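Local coordinates for protein isoaspartyl dipeptidase (PDB 7CF6) that probably hydrolyses isoaspartyl (beta-aspartyl) dipeptides such as the bound beta-Asp-Leu at a zinc centre, as a thermophilic peptidase of the amidohydrolase superfamily, at residues B[61-66]-B[92-97]; B[65-70]-B[287-292]. All coordinates share one frame; numbering follows the deposited sequence.

Contact 1. Residues B[61-66]-B[92-97]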
# COMPACT_ATOMS: atom_id res chain seq x y z
N LEU B 61 16.66 -42.85 -3.41
CA LEU B 61 16.73 -41.88 -4.54
C LEU B 61 16.15 -40.50 -4.15
O LEU B 61 15.04 -40.43 -3.56
CB LEU B 61 16.01 -42.48 -5.75
CG LEU B 61 16.52 -43.85 -6.19
CD1 LEU B 61 15.76 -44.30 -7.43
CD2 LEU B 61 18.03 -43.86 -6.46
N ILE B 62 16.88 -39.43 -4.47
CA ILE B 62 16.49 -38.01 -4.29
C ILE B 62 16.18 -37.46 -5.69
O ILE B 62 17.03 -37.71 -6.63
CB ILE B 62 17.61 -37.20 -3.59
CG1 ILE B 62 18.21 -37.95 -2.39
CG2 ILE B 62 17.13 -35.81 -3.20
CD1 ILE B 62 19.27 -37.18 -1.59
N ASP B 63 15.02 -36.80 -5.84
CA ASP B 63 14.50 -36.18 -7.09
C ASP B 63 14.41 -34.69 -6.85
O ASP B 63 13.55 -34.27 -6.09
CB ASP B 63 13.14 -36.77 -7.43
CG ASP B 63 12.69 -36.55 -8.86
OD1 ASP B 63 13.28 -35.70 -9.54
OD2 ASP B 63 11.76 -37.24 -9.28
N PRO B 64 15.34 -33.86 -7.40
CA PRO B 64 15.44 -32.44 -7.05
C PRO B 64 14.56 -31.43 -7.81
O PRO B 64 14.74 -30.23 -7.67
CB PRO B 64 16.92 -32.12 -7.34
CG PRO B 64 17.56 -33.42 -7.77
CD PRO B 64 16.43 -34.27 -8.29
N HIS B 65 13.60 -31.90 -8.60
CA HIS B 65 12.85 -31.01 -9.52
C HIS B 65 11.51 -31.68 -9.86
O HIS B 65 11.51 -32.48 -10.81
CB HIS B 65 13.71 -30.69 -10.77
CG HIS B 65 13.27 -29.49 -11.53
ND1 HIS B 65 14.03 -28.34 -11.59
CD2 HIS B 65 12.15 -29.26 -12.25
CE1 HIS B 65 13.40 -27.44 -12.31
NE2 HIS B 65 12.23 -27.98 -12.72
N VAL B 66 10.46 -31.37 -9.09
CA VAL B 66 9.10 -31.98 -9.20
C VAL B 66 8.02 -30.90 -8.98
O VAL B 66 8.14 -30.10 -8.03
CB VAL B 66 8.95 -33.15 -8.22
CG1 VAL B 66 7.69 -33.96 -8.46
CG2 VAL B 66 10.16 -34.07 -8.29
N SER B 92 8.58 -45.94 -7.44
CA SER B 92 9.79 -45.47 -8.17
C SER B 92 10.99 -45.31 -7.22
O SER B 92 12.00 -44.69 -7.64
CB SER B 92 9.49 -44.18 -8.91
OG SER B 92 8.29 -44.29 -9.65
N GLY B 93 10.88 -45.81 -5.98
CA GLY B 93 11.98 -45.77 -4.99
C GLY B 93 12.54 -44.38 -4.76
O GLY B 93 13.71 -44.30 -4.37
N VAL B 94 11.75 -43.32 -4.97
CA VAL B 94 12.08 -41.88 -4.73
C VAL B 94 11.60 -41.52 -3.32
O VAL B 94 10.38 -41.31 -3.15
CB VAL B 94 11.42 -40.96 -5.78
CG1 VAL B 94 11.78 -39.50 -5.56
CG2 VAL B 94 11.74 -41.38 -7.21
N THR B 95 12.51 -41.40 -2.35
CA THR B 95 12.17 -41.13 -0.93
C THR B 95 12.18 -39.64 -0.60
O THR B 95 11.54 -39.28 0.43
CB THR B 95 13.11 -41.90 0.01
OG1 THR B 95 14.44 -41.44 -0.24
CG2 THR B 95 12.98 -43.39 -0.20
N THR B 96 12.87 -38.81 -1.40
CA THR B 96 12.92 -37.33 -1.21
C THR B 96 12.59 -36.64 -2.54
O THR B 96 13.02 -37.17 -3.59
CB THR B 96 14.28 -36.87 -0.64
OG1 THR B 96 14.64 -37.57 0.56
CG2 THR B 96 14.31 -35.38 -0.37
N VAL B 97 11.81 -35.55 -2.49
CA VAL B 97 11.55 -34.66 -3.65
C VAL B 97 11.64 -33.20 -3.18
O VAL B 97 11.32 -32.92 -2.00
CB VAL B 97 10.19 -34.96 -4.30
CG1 VAL B 97 10.09 -36.42 -4.70
CG2 VAL B 97 9.02 -34.56 -3.41
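Leu61, partway along strand 55-66, meets Gly93 and Val94 where the parallel strand 94-99 begins. Its CB, CG and CD1 lie alongside the carbonyl of Gly93, CB at 3.2 Å from Gly93 O, and CD1 also reaches the carbonyl of Ser92; with CG anti to the carbonyl carbon (chi1 -56°) the branch stays over this turn. The backbone bond from Leu61 N to Gly93 O is weak. Leu61 O serves two donors: Thr95 N at 3.0 Å, lying in the carbonyl plane, and Thr96 N in a longer, weak bond. That doubled grip marks a beta bulge, with Leu61 opposite Val94 but Ile62 opposite Thr96, so Thr95 is the extra residue. Ile62 lays CG2 beside Thr96, 4.0 Å from Thr96 CB, the two side chains pointing the same way, and Pro339 and Ala340 of helix 337-343 pack on the isoleucine. These strands, joined through helix 86-91, form a beta-alpha-beta crossover of the TIM barrel. Asp63 N then donates to Thr96 O at 3.0 Å, tilted 34° out of the carbonyl plane, while Asp63 O receives a CA-H...O contact from Val97 CA. Asp63 CB sits against Val94, 3.6 Å from Val94 CG1, on the face it shares with Leu61 and Val97. With CG anti to the backbone N (chi1 -163°), the carboxylate swings to where OD2 is hydrogen-bonded to Ser288 OG. At the end of the strand, Val66 and Val97 cross obliquely, Val66 CG2 coming to 4.1 Å from Val97 CB.

Contact 2. Residues B[65-70]-B[287-292]. With ZN (zinc ion), chain R; FWO ((2S)-2-[[(3S)-3-azanyl-4-oxidanyl-4-oxidanylidene-butanoyl]amino]-4-methyl-pentanoic acid), chain P.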
# COMPACT_ATOMS: atom_id res chain seq x y z
N HIS B 65 13.60 -31.90 -8.60
CA HIS B 65 12.85 -31.01 -9.52
C HIS B 65 11.51 -31.68 -9.86
O HIS B 65 11.51 -32.48 -10.81
CB HIS B 65 13.71 -30.69 -10.77
CG HIS B 65 13.27 -29.49 -11.53
ND1 HIS B 65 14.03 -28.34 -11.59
CD2 HIS B 65 12.15 -29.26 -12.25
CE1 HIS B 65 13.40 -27.44 -12.31
NE2 HIS B 65 12.23 -27.98 -12.72
N VAL B 66 10.46 -31.37 -9.09
CA VAL B 66 9.10 -31.98 -9.20
C VAL B 66 8.02 -30.90 -8.98
O VAL B 66 8.14 -30.10 -8.03
CB VAL B 66 8.95 -33.15 -8.22
CG1 VAL B 66 7.69 -33.96 -8.46
CG2 VAL B 66 10.16 -34.07 -8.29
N HIS B 67 7.02 -30.88 -9.85
CA HIS B 67 5.81 -30.02 -9.77
C HIS B 67 4.75 -30.72 -8.93
O HIS B 67 3.75 -31.17 -9.49
CB HIS B 67 5.34 -29.67 -11.18
CG HIS B 67 6.33 -28.80 -11.87
ND1 HIS B 67 6.30 -27.42 -11.74
CD2 HIS B 67 7.42 -29.11 -12.60
CE1 HIS B 67 7.32 -26.91 -12.39
NE2 HIS B 67 8.03 -27.94 -12.92
N ILE B 68 4.98 -30.83 -7.62
CA ILE B 68 4.18 -31.71 -6.71
C ILE B 68 2.71 -31.25 -6.69
O ILE B 68 1.84 -32.08 -6.39
CB ILE B 68 4.81 -31.75 -5.31
CG1 ILE B 68 4.95 -30.36 -4.68
CG2 ILE B 68 6.14 -32.48 -5.36
CD1 ILE B 68 5.25 -30.36 -3.19
N THR B 69 2.45 -29.98 -7.01
CA THR B 69 1.09 -29.38 -7.03
C THR B 69 0.44 -29.58 -8.41
O THR B 69 -0.73 -29.21 -8.54
CB THR B 69 1.14 -27.89 -6.69
OG1 THR B 69 1.96 -27.19 -7.62
CG2 THR B 69 1.64 -27.65 -5.28
N GLY B 70 1.18 -30.09 -9.39
CA GLY B 70 0.85 -29.92 -10.81
C GLY B 70 1.43 -28.62 -11.37
O GLY B 70 1.79 -27.72 -10.57
N SER B 287 16.76 -35.13 -12.75
CA SER B 287 15.46 -34.74 -12.15
C SER B 287 14.28 -35.15 -13.05
O SER B 287 14.28 -34.82 -14.27
CB SER B 287 15.44 -33.26 -11.84
OG SER B 287 15.53 -32.44 -13.01
N SER B 288 13.27 -35.79 -12.45
CA SER B 288 12.09 -36.40 -13.13
C SER B 288 11.29 -35.36 -13.91
O SER B 288 10.62 -35.72 -14.91
CB SER B 288 11.19 -37.07 -12.12
OG SER B 288 10.61 -36.12 -11.24
N ASP B 289 11.25 -34.15 -13.39
CA ASP B 289 10.35 -33.09 -13.92
C ASP B 289 8.92 -33.63 -13.85
O ASP B 289 8.10 -33.29 -14.72
CB ASP B 289 10.79 -32.69 -15.33
CG ASP B 289 10.39 -31.26 -15.66
OD1 ASP B 289 9.65 -30.66 -14.87
OD2 ASP B 289 10.84 -30.76 -16.69
N GLY B 290 8.63 -34.44 -12.83
CA GLY B 290 7.35 -35.15 -12.71
C GLY B 290 6.21 -34.17 -12.55
O GLY B 290 6.43 -33.12 -11.89
N GLN B 291 5.06 -34.50 -13.16
CA GLN B 291 3.81 -33.68 -13.16
C GLN B 291 4.09 -32.34 -13.84
O GLN B 291 3.26 -31.42 -13.71
CB GLN B 291 3.27 -33.50 -11.74
CG GLN B 291 3.11 -34.79 -10.97
CD GLN B 291 2.53 -35.85 -11.86
OE1 GLN B 291 1.49 -35.64 -12.48
NE2 GLN B 291 3.22 -36.97 -11.97
N GLY B 292 5.20 -32.25 -14.56
CA GLY B 292 5.57 -31.08 -15.37
C GLY B 292 5.04 -31.19 -16.79
O GLY B 292 4.90 -32.34 -17.28
ZN ZN R . 10.11 -28.02 -14.31
C10 FWO P . 10.10 -28.12 -20.58
C13 FWO P . 7.33 -26.67 -18.16
C15 FWO P . 10.69 -27.19 -21.65
C17 FWO P . 5.88 -26.42 -16.07
O01 FWO P . 11.95 -26.90 -21.62
O02 FWO P . 9.38 -27.77 -17.69
O03 FWO P . 9.92 -26.73 -22.56
O04 FWO P . 5.44 -27.61 -15.98
O05 FWO P . 5.14 -25.48 -15.64
N06 FWO P . 8.92 -27.49 -19.98
N07 FWO P . 8.42 -26.61 -15.93
C08 FWO P . 9.68 -29.44 -21.27
C09 FWO P . 10.57 -29.91 -22.44
C11 FWO P . 9.73 -30.62 -23.53
C12 FWO P . 11.64 -30.85 -21.88
C14 FWO P . 8.65 -27.36 -18.54
C16 FWO P . 7.28 -26.12 -16.72
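This is the wall of the zinc site that holds the HxH motif, typical of amidohydrolases, at the end of a barrel strand, facing the turn that carries the metal-binding aspartate. His65 NE2 binds the zinc ion at 2.7 Å, His67 NE2 at 2.5 Å and Asp289 OD1 at 2.7 Å; Glu160 completes the set and also binds the second zinc ion, with His199. Both imidazoles meet the metal in the ring plane. The Asp289 carboxylate lies alongside each ring but is turned differently, 80° from the plane of His65 and 33° from that of His67, whose CD2 edge meets OD1. With CG anti to the carbonyl carbon (chi1 -67°), the His67 ring puts NE2 on the metal; over its middle, 4.0 Å above the plane, sits O04 of the bound dipeptide. The backbones are tied by His67 N to Gly290 O at 3.1 Å, nearly straight on to the carbonyl, and by a weak bond from Asp289 N to His65 O. Ser288 OG touches Val66 CG2 and accepts from Gly290 N at 3.0 Å, which makes an ST turn across Asp289. With an alanine at Ser288, Gly290 N and Asp63 OD2 would probably each lose a partner, and the turn bearing Asp289 would be less firmly set. Gln291 CB rests against the carbonyl of His67. Outward, Ile68 packs on Leu113 and Leu120 of helix 110-121, while His65 and Ser287 both lie against Thr227 of strand 224-227.

In the fold
The two contacts lie with centres about 10 Å apart and share His65 and Val66, where strand 55-66 passes from sheet to zinc site. Contact 1 pairs that strand with its sequence neighbour 94-99; contact 2 starts from the same stretch and reaches over 200 residues ahead, to the loop after strand 284-287. Asp63 joins them: its OD1 is 2.9 Å from Ser288 N, a probable hydrogen bond. Val97 and Ile68 also pack between them. The early and late parts of the barrel thus meet on one strand, which pairs in the sheet and, at and just past its end, supplies two histidine ligands of the zinc ion, the aspartate coming from the late loop.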